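Local coordinates for protein phosphoribosylglycinamide synthetase (Anaerococcus prevotii, PDB 4DIM) that probably acts as an ATP-dependent ligase of the ATP-grasp type, binding ATP and a metal ion such as manganese, at residues E189-Y194 and D263-D268. Residues are numbered along the deposited sequence; the frame is centred on the assembly and turned at random.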
loop_
_atom_site.group_PDB
_atom_site.type_symbol
_atom_site.label_atom_id
_atom_site.label_comp_id
_atom_site.label_asym_id
_atom_site.label_seq_id
_atom_site.Cartn_x
_atom_site.Cartn_y
_atom_site.Cartn_z
ATOM N N GLU A 189 -13.849 -17.950 -4.928
ATOM C CA GLU A 189 -12.710 -18.869 -5.029
ATOM C C GLU A 189 -11.729 -18.596 -3.912
ATOM O O GLU A 189 -11.382 -17.431 -3.643
ATOM C CB GLU A 189 -11.972 -18.693 -6.361
ATOM C CG GLU A 189 -12.743 -19.095 -7.603
ATOM C CD GLU A 189 -11.921 -18.921 -8.863
ATOM O OE1 GLU A 189 -11.838 -19.878 -9.666
ATOM O OE2 GLU A 189 -11.376 -17.811 -9.062
ATOM N N PHE A 190 -11.274 -19.657 -3.266
ATOM C CA PHE A 190 -10.287 -19.556 -2.214
ATOM C C PHE A 190 -8.938 -19.873 -2.842
ATOM O O PHE A 190 -8.723 -20.997 -3.307
ATOM C CB PHE A 190 -10.632 -20.485 -1.045
ATOM C CG PHE A 190 -9.747 -20.281 0.166
ATOM C CD1 PHE A 190 -9.536 -19.012 0.690
ATOM C CD2 PHE A 190 -9.098 -21.352 0.760
ATOM C CE1 PHE A 190 -8.667 -18.817 1.761
ATOM C CE2 PHE A 190 -8.250 -21.159 1.847
ATOM C CZ PHE A 190 -8.037 -19.892 2.342
ATOM N N ILE A 191 -8.077 -18.849 -2.962
ATOM C CA ILE A 191 -6.751 -18.955 -3.567
ATOM C C ILE A 191 -5.774 -18.992 -2.428
ATOM O O ILE A 191 -5.647 -18.033 -1.693
ATOM C CB ILE A 191 -6.474 -17.780 -4.546
ATOM C CG1 ILE A 191 -7.627 -17.560 -5.545
ATOM C CG2 ILE A 191 -5.165 -17.985 -5.282
ATOM C CD1 ILE A 191 -7.823 -18.676 -6.570
ATOM N N GLU A 192 -5.128 -20.105 -2.229
ATOM C CA GLU A 192 -4.166 -20.237 -1.154
ATOM C C GLU A 192 -2.824 -20.455 -1.858
ATOM O O GLU A 192 -2.745 -21.257 -2.786
ATOM C CB GLU A 192 -4.592 -21.340 -0.122
ATOM C CG GLU A 192 -4.757 -22.774 -0.606
ATOM C CD GLU A 192 -5.982 -23.149 -1.428
ATOM O OE1 GLU A 192 -6.504 -24.261 -1.186
ATOM O OE2 GLU A 192 -6.333 -22.420 -2.390
ATOM N N GLY A 193 -1.833 -19.630 -1.530
ATOM C CA GLY A 193 -0.531 -19.739 -2.171
ATOM C C GLY A 193 0.505 -18.766 -1.646
ATOM O O GLY A 193 0.395 -18.296 -0.520
ATOM N N TYR A 194 1.519 -18.454 -2.458
ATOM C CA TYR A 194 2.562 -17.507 -2.044
ATOM C C TYR A 194 2.055 -16.047 -2.195
ATOM O O TYR A 194 1.783 -15.596 -3.319
ATOM C CB TYR A 194 3.874 -17.734 -2.830
ATOM C CG TYR A 194 5.008 -16.883 -2.302
ATOM C CD1 TYR A 194 5.504 -17.068 -1.013
ATOM C CD2 TYR A 194 5.520 -15.828 -3.052
ATOM C CE1 TYR A 194 6.468 -16.217 -0.476
ATOM C CE2 TYR A 194 6.528 -15.004 -2.542
ATOM C CZ TYR A 194 6.984 -15.187 -1.244
ATOM O OH TYR A 194 7.957 -14.374 -0.690
ATOM N N ASP A 263 -1.514 -6.067 -4.232
ATOM C CA ASP A 263 -1.420 -7.272 -3.410
ATOM C C ASP A 263 -1.688 -8.414 -4.350
ATOM O O ASP A 263 -2.771 -8.492 -4.940
ATOM C CB ASP A 263 -2.420 -7.280 -2.224
ATOM C CG ASP A 263 -2.325 -6.137 -1.228
ATOM O OD1 ASP A 263 -1.192 -5.661 -0.968
ATOM O OD2 ASP A 263 -3.364 -5.805 -0.607
HETATM N N MSE A 264 -0.688 -9.258 -4.522
HETATM C CA MSE A 264 -0.691 -10.414 -5.382
HETATM C C MSE A 264 -0.745 -11.719 -4.593
HETATM O O MSE A 264 -0.462 -11.775 -3.406
HETATM C CB MSE A 264 0.629 -10.453 -6.195
HETATM C CG MSE A 264 1.128 -9.100 -6.860
HETATM SE SE MSE A 264 0.160 -8.659 -8.412
HETATM C CE MSE A 264 0.045 -10.441 -9.465
ATOM N N ILE A 265 -0.968 -12.796 -5.310
ATOM C CA ILE A 265 -0.840 -14.152 -4.775
ATOM C C ILE A 265 -0.348 -15.072 -5.900
ATOM O O ILE A 265 -0.815 -14.992 -7.039
ATOM C CB ILE A 265 -2.111 -14.693 -4.103
ATOM C CG1 ILE A 265 -1.886 -16.117 -3.554
ATOM C CG2 ILE A 265 -3.279 -14.669 -5.055
ATOM C CD1 ILE A 265 -2.590 -16.399 -2.419
ATOM N N LEU A 266 0.592 -15.944 -5.575
ATOM C CA LEU A 266 1.107 -16.884 -6.564
ATOM C C LEU A 266 0.562 -18.291 -6.273
ATOM O O LEU A 266 0.781 -18.810 -5.177
ATOM C CB LEU A 266 2.645 -16.827 -6.565
ATOM C CG LEU A 266 3.410 -18.020 -7.052
ATOM C CD1 LEU A 266 3.217 -18.212 -8.547
ATOM C CD2 LEU A 266 4.840 -17.816 -6.765
ATOM N N LYS A 267 -0.173 -18.882 -7.254
ATOM C CA LYS A 267 -0.700 -20.251 -7.163
ATOM C C LYS A 267 -0.424 -21.020 -8.446
ATOM O O LYS A 267 -0.918 -20.637 -9.512
ATOM C CB LYS A 267 -2.224 -20.272 -6.866
ATOM C CG LYS A 267 -2.849 -21.682 -6.776
ATOM C CD LYS A 267 -4.291 -21.596 -6.338
ATOM C CE LYS A 267 -5.058 -22.908 -6.280
ATOM N NZ LYS A 267 -6.435 -22.714 -5.731
ATOM N N ASP A 268 0.307 -22.142 -8.332
ATOM C CA ASP A 268 0.562 -23.044 -9.467
ATOM C C ASP A 268 1.093 -22.293 -10.710
ATOM O O ASP A 268 0.564 -22.449 -11.819
ATOM C CB ASP A 268 -0.720 -23.831 -9.823
ATOM C CG ASP A 268 -1.323 -24.602 -8.645
ATOM O OD1 ASP A 268 -0.548 -25.004 -7.732
ATOM O OD2 ASP A 268 -2.574 -24.828 -8.645
#
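K267 sends CG anti to its backbone N (chi1 179°) and stays extended to NZ, whereas E192 holds CG between its backbone N and carbonyl carbon (chi1 60°) and bends at chi2 (-75°); together these torsions bring the amine to the carboxylate. The setting is the ATP-grasp fold, where 189-194 leads from strand 186-189 of the four-stranded antiparallel sheet into strand 194-203 of the large sheet, beside strand 258-267, a worked example of how a linker enters a new sheet. Entry is made at Y194, which forms an antiparallel hydrogen-bonded pair with L266: Y194 N donates to L266 O at 2.8 Å, and L266 N returns a straighter bond to Y194 O. On the sheet face shared by these two residues, CB of Y194 lies 4.0 Å from CB of L266. The I265 side chain packs against the backbone of the linker, with CD1 3.4 Å from G193 N and also against I191 O. I191 CG2 meets I265 CG2 at 3.8 Å and K267 CD at 3.9 Å, the I191 and K267 side chains crossing at about a right angle. At the start of the segment, E189 OE1 forms a salt bridge with R126. The lysine chain ends in a salt bridge, K267 NZ standing 3.4 Å from E192 OE2, where the hydrogen bond is weak.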